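Local coordinates for Bd3460 (PDB 5CEC), which is an ankyrin-repeat immunity protein that binds the predatory endopeptidase Bd3459 and probably protects the invading predator from its own enzyme, at residues K196-T199 / K205-S208; F169-A172 / A178-D181. All blocks are in the same frame, centred on the assembly; numbering follows the deposited sequence.

Interaction 1: K196-T199 / K205-S208; sequences KGQT and KEAS
Gln198 and Glu206 meet through one direct hydrogen bond, from Gln198 NE2 to Glu206 OE1, 3.2 Å long and fairly straight (163° at the hydrogen). The two flat groups stand steeply to each other, amide and carboxylate planes 79° apart. OE1 lies near the amide plane of Gln198, while NE2 comes to OE1 from above the carboxylate plane, 56° out of it. Glu206 gets there with CG anti to its backbone N and the rest of the chain extended, so the carboxylate reaches out from the helix toward the loop.

A water completes the link. It donates to Gln198 OE1 at 2.7 Å and to Glu206 OE1 at 2.9 Å, so both ends of the amide are tied to the same carboxylate oxygen, one directly and one through the water; this should hold the amide's rotation. Lys196 NZ gives the water a weak bond of 3.4 Å. Lys196 NZ itself stays 5.1 Å from Glu206 OE2, near enough perhaps to favour the carboxylate's charged form without pairing with it.

Backbone features frame this surface contact. Ser208, with positive phi, closes a Schellman motif after helix 200-206. At the other end Gly197-Gln198-Thr199 leads into the helix as in the ankyrin G-x-T-P-L-H signature, with Thr199 as the consensus threonine at the N-cap.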
ATOM      1  N   LYS B 196      27.151   4.952 -25.820  1.00 22.18           N
ATOM      2  CA  LYS B 196      27.262   3.847 -26.776  1.00 23.57           C
ATOM      3  C   LYS B 196      27.026   4.285 -28.224  1.00 23.87           C
ATOM      4  O   LYS B 196      27.109   3.468 -29.130  1.00 30.14           O
ATOM      5  CB  LYS B 196      26.298   2.705 -26.440  1.00 25.78           C
ATOM      6  CG  LYS B 196      26.561   1.958 -25.136  1.00 28.54           C
ATOM      7  CD  LYS B 196      25.500   0.878 -25.044  1.00 34.77           C
ATOM      8  CE  LYS B 196      25.499   0.128 -23.738  1.00 42.10           C
ATOM      9  NZ  LYS B 196      24.307  -0.771 -23.729  1.00 43.96           N
ATOM     10  N   GLY B 197      26.735   5.567 -28.442  1.00 22.52           N
ATOM     11  CA  GLY B 197      26.425   6.085 -29.769  1.00 23.08           C
ATOM     12  C   GLY B 197      25.002   5.867 -30.246  1.00 22.33           C
ATOM     13  O   GLY B 197      24.711   6.025 -31.430  1.00 26.40           O
ATOM     14  N   GLN B 198      24.118   5.492 -29.333  1.00 20.59           N
ATOM     15  CA  GLN B 198      22.728   5.203 -29.652  1.00 20.75           C
ATOM     16  C   GLN B 198      21.829   6.430 -29.470  1.00 19.38           C
ATOM     17  O   GLN B 198      21.986   7.203 -28.531  1.00 19.23           O
ATOM     18  CB  GLN B 198      22.173   4.109 -28.730  1.00 19.69           C
ATOM     19  CG  GLN B 198      22.899   2.775 -28.743  1.00 20.76           C
ATOM     20  CD  GLN B 198      22.311   1.854 -27.676  1.00 22.71           C
ATOM     21  OE1 GLN B 198      22.381   2.148 -26.487  1.00 22.31           O
ATOM     22  NE2 GLN B 198      21.705   0.750 -28.104  1.00 26.09           N
ATOM     23  N   THR B 199      20.865   6.583 -30.364  1.00 18.43           N
ATOM     24  CA  THR B 199      19.777   7.539 -30.184  1.00 19.25           C
ATOM     25  C   THR B 199      18.655   6.928 -29.355  1.00 17.48           C
ATOM     26  O   THR B 199      18.649   5.725 -29.086  1.00 18.26           O
ATOM     27  CB  THR B 199      19.194   7.938 -31.536  1.00 21.42           C
ATOM     28  OG1 THR B 199      18.683   6.766 -32.176  1.00 21.71           O
ATOM     29  CG2 THR B 199      20.252   8.609 -32.439  1.00 23.36           C
ATOM     30  N   LYS B 205      14.044   0.490 -30.279  1.00 18.10           N
ATOM     31  CA  LYS B 205      14.112  -0.710 -31.093  1.00 20.26           C
ATOM     32  C   LYS B 205      14.753  -1.858 -30.329  1.00 20.92           C
ATOM     33  O   LYS B 205      14.246  -2.961 -30.319  1.00 23.16           O
ATOM     34  CB  LYS B 205      14.928  -0.457 -32.348  1.00 21.93           C
ATOM     35  CG  LYS B 205      14.360   0.524 -33.335  1.00 23.79           C
ATOM     36  CD  LYS B 205      15.331   0.604 -34.502  1.00 28.54           C
ATOM     37  CE  LYS B 205      14.938   1.618 -35.524  1.00 30.34           C
ATOM     38  NZ  LYS B 205      16.081   1.755 -36.479  1.00 28.97           N
ATOM     39  N   GLU B 206      15.842  -1.570 -29.649  1.00 21.00           N
ATOM     40  CA  GLU B 206      16.553  -2.579 -28.881  1.00 22.01           C
ATOM     41  C   GLU B 206      15.711  -3.181 -27.741  1.00 21.86           C
ATOM     42  O   GLU B 206      15.806  -4.383 -27.477  1.00 24.48           O
ATOM     43  CB  GLU B 206      17.852  -1.968 -28.353  1.00 22.61           C
ATOM     44  CG  GLU B 206      18.716  -2.904 -27.529  1.00 24.80           C
ATOM     45  CD  GLU B 206      19.961  -2.233 -26.985  1.00 28.56           C
ATOM     46  OE1 GLU B 206      19.842  -1.160 -26.400  1.00 28.48           O
ATOM     47  OE2 GLU B 206      21.080  -2.763 -27.117  1.00 35.63           O
ATOM     48  N   ALA B 207      14.865  -2.375 -27.109  1.00 21.56           N
ATOM     49  CA  ALA B 207      13.972  -2.818 -26.034  1.00 20.34           C
ATOM     50  C   ALA B 207      12.641  -3.400 -26.557  1.00 20.37           C
ATOM     51  O   ALA B 207      11.750  -3.730 -25.753  1.00 22.14           O
ATOM     52  CB  ALA B 207      13.686  -1.648 -25.109  1.00 20.12           C
ATOM     53  N   SER B 208      12.494  -3.494 -27.886  1.00 19.56           N
ATOM     54  CA  SER B 208      11.300  -4.073 -28.529  1.00 20.59           C
ATOM     55  C   SER B 208      10.034  -3.287 -28.185  1.00 18.40           C
ATOM     56  O   SER B 208       8.954  -3.849 -28.086  1.00 20.05           O
ATOM     57  CB  SER B 208      11.156  -5.568 -28.199  1.00 23.10           C
ATOM     58  OG  SER B 208      12.316  -6.285 -28.626  1.00 27.20           O
TER
HETATM   59  O   HOH W   1      21.349   0.546 -24.603  1.00 29.07           O

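Interaction 2: F169-A172 / A178-D181; sequences FAVA and ADID
Val171 places CG1 anti to its backbone N (chi1 168°), which sends that methyl toward helix 177-185, and Ile180 answers with CG1 beside its own backbone N (chi1 -64°) and CD1 folded back toward helix 167-174. The valine and isoleucine branches run antiparallel alongside each other. This is the helix-turn-helix hairpin of an ankyrin repeat, the predicted repeat 163-195, and the contact is part of the interface between its two helices.

The apolar part is Val171 CG1 against Ile180 CD1 at 3.7 Å, with the same valine methyl also 3.9 Å from Ile180 CG1. The CB of Ile180 does not itself point at the first helix; the delta end of the side chain makes the approach. Asp179, one residue earlier in the second helix, also has its CB directed at the valine, though the modelled fit of Val171 CG1 against it is doubtful. The carboxylate of Asp179 does its polar work elsewhere: OD2 accepts a hydrogen bond from the backbone N of Thr176, in the turn joining the helices. Asp179 also packs on Gly348 of the Bd3459 chain, so this helix contributes to the complex.

Ala172 turns its methyl away from helix 177-185, onto Ala200, Val203 and Ala204 of helix 200-206 in the next hairpin. Its backbone still takes part in the contact, for Ile180 CD1 rests 4.0 Å from Ala172 N.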
ATOM      1  N   PHE B 169      15.279   8.689 -23.570  1.00 14.42           N
ATOM      2  CA  PHE B 169      15.787   7.317 -23.715  1.00 14.12           C
ATOM      3  C   PHE B 169      15.038   6.352 -22.798  1.00 14.26           C
ATOM      4  O   PHE B 169      14.707   5.223 -23.192  1.00 15.43           O
ATOM      5  CB  PHE B 169      17.283   7.273 -23.362  1.00 15.18           C
ATOM      6  CG  PHE B 169      18.174   7.861 -24.404  1.00 15.36           C
ATOM      7  CD1 PHE B 169      18.245   9.232 -24.633  1.00 16.27           C
ATOM      8  CD2 PHE B 169      18.971   7.039 -25.164  1.00 16.14           C
ATOM      9  CE1 PHE B 169      19.087   9.729 -25.591  1.00 15.69           C
ATOM     10  CE2 PHE B 169      19.813   7.531 -26.126  1.00 16.69           C
ATOM     11  CZ  PHE B 169      19.889   8.885 -26.337  1.00 16.75           C
ATOM     12  N   ALA B 170      14.799   6.761 -21.550  1.00 14.01           N
ATOM     13  CA  ALA B 170      14.091   5.888 -20.618  1.00 14.68           C
ATOM     14  C   ALA B 170      12.678   5.581 -21.079  1.00 14.82           C
ATOM     15  O   ALA B 170      12.228   4.448 -21.029  1.00 14.90           O
ATOM     16  CB  ALA B 170      14.066   6.522 -19.237  1.00 15.80           C
ATOM     17  N   VAL B 171      11.975   6.620 -21.522  1.00 14.80           N
ATOM     18  CA  VAL B 171      10.630   6.466 -22.038  1.00 15.58           C
ATOM     19  C   VAL B 171      10.627   5.755 -23.375  1.00 15.43           C
ATOM     20  O   VAL B 171       9.696   4.990 -23.677  1.00 15.59           O
ATOM     21  CB  VAL B 171       9.907   7.820 -22.084  1.00 18.64           C
ATOM     22  CG1 VAL B 171       8.631   7.782 -22.873  1.00 25.03           C
ATOM     23  CG2 VAL B 171       9.744   8.364 -20.670  1.00 17.79           C
ATOM     24  N   ALA B 172      11.651   5.963 -24.182  1.00 14.65           N
ATOM     25  CA  ALA B 172      11.776   5.195 -25.431  1.00 16.05           C
ATOM     26  C   ALA B 172      11.780   3.706 -25.123  1.00 14.74           C
ATOM     27  O   ALA B 172      11.154   2.924 -25.841  1.00 15.98           O
ATOM     28  CB  ALA B 172      13.042   5.595 -26.177  1.00 16.20           C
ATOM     29  N   ALA B 178       2.550   8.784 -25.629  1.00 18.87           N
ATOM     30  CA  ALA B 178       2.128   9.978 -24.897  1.00 19.76           C
ATOM     31  C   ALA B 178       3.243  10.526 -24.001  1.00 18.61           C
ATOM     32  O   ALA B 178       3.381  11.730 -23.863  1.00 19.55           O
ATOM     33  CB  ALA B 178       0.904   9.693 -24.075  1.00 21.59           C
ATOM     34  N   ASP B 179       4.051   9.646 -23.414  1.00 17.96           N
ATOM     35  CA  ASP B 179       5.199  10.064 -22.611  1.00 17.69           C
ATOM     36  C   ASP B 179       6.215  10.785 -23.497  1.00 16.96           C
ATOM     37  O   ASP B 179       6.800  11.799 -23.082  1.00 17.39           O
ATOM     38  CB  ASP B 179       5.940   8.893 -21.994  1.00 19.48           C
ATOM     39  CG  ASP B 179       5.205   8.169 -20.892  1.00 20.99           C
ATOM     40  OD1 ASP B 179       4.374   8.778 -20.168  1.00 27.83           O
ATOM     41  OD2 ASP B 179       5.537   6.955 -20.734  1.00 21.76           O
ATOM     42  N   ILE B 180       6.452  10.248 -24.705  1.00 16.66           N
ATOM     43  CA  ILE B 180       7.345  10.899 -25.659  1.00 17.54           C
ATOM     44  C   ILE B 180       6.833  12.311 -25.974  1.00 17.34           C
ATOM     45  O   ILE B 180       7.589  13.277 -25.959  1.00 17.43           O
ATOM     46  CB  ILE B 180       7.508  10.049 -26.950  1.00 19.14           C
ATOM     47  CG1 ILE B 180       8.169   8.697 -26.680  1.00 22.19           C
ATOM     48  CG2 ILE B 180       8.231  10.823 -28.046  1.00 19.77           C
ATOM     49  CD1 ILE B 180       9.630   8.724 -26.338  1.00 25.77           C
ATOM     50  N   ASP B 181       5.535  12.434 -26.242  1.00 16.75           N
ATOM     51  CA  ASP B 181       4.975  13.741 -26.549  1.00 18.21           C
ATOM     52  C   ASP B 181       5.147  14.714 -25.393  1.00 17.89           C
ATOM     53  O   ASP B 181       5.419  15.873 -25.637  1.00 19.17           O
ATOM     54  CB  ASP B 181       3.477  13.607 -26.884  1.00 20.53           C
ATOM     55  CG  ASP B 181       3.206  12.955 -28.251  1.00 25.41           C
ATOM     56  OD1 ASP B 181       4.101  12.852 -29.104  1.00 31.14           O
ATOM     57  OD2 ASP B 181       2.052  12.562 -28.467  1.00 32.49           O
TER

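In the fold
Along the chain interaction 2 comes first, between helices 167-174 and 177-185, and interaction 1 follows, joining the loop before helix 200-206 to the end of that helix. Their centres are about 13 Å apart, both toward the C-terminal end of the ankyrin array. They touch through Phe169, whose CE2 lies 3.3 Å from Gln198 O. Phe169 of helix 167-174 thus packs on the loop before helix 200-206, and it also packs on Val203 of that helix, so successive repeats touch here. Beside interaction 1, Ala207 O accepts a hydrogen bond from Gln408 of the Bd3459 chain; interaction 2 also reaches Bd3459, consistent with this end of the stack helping to hold the endopeptidase.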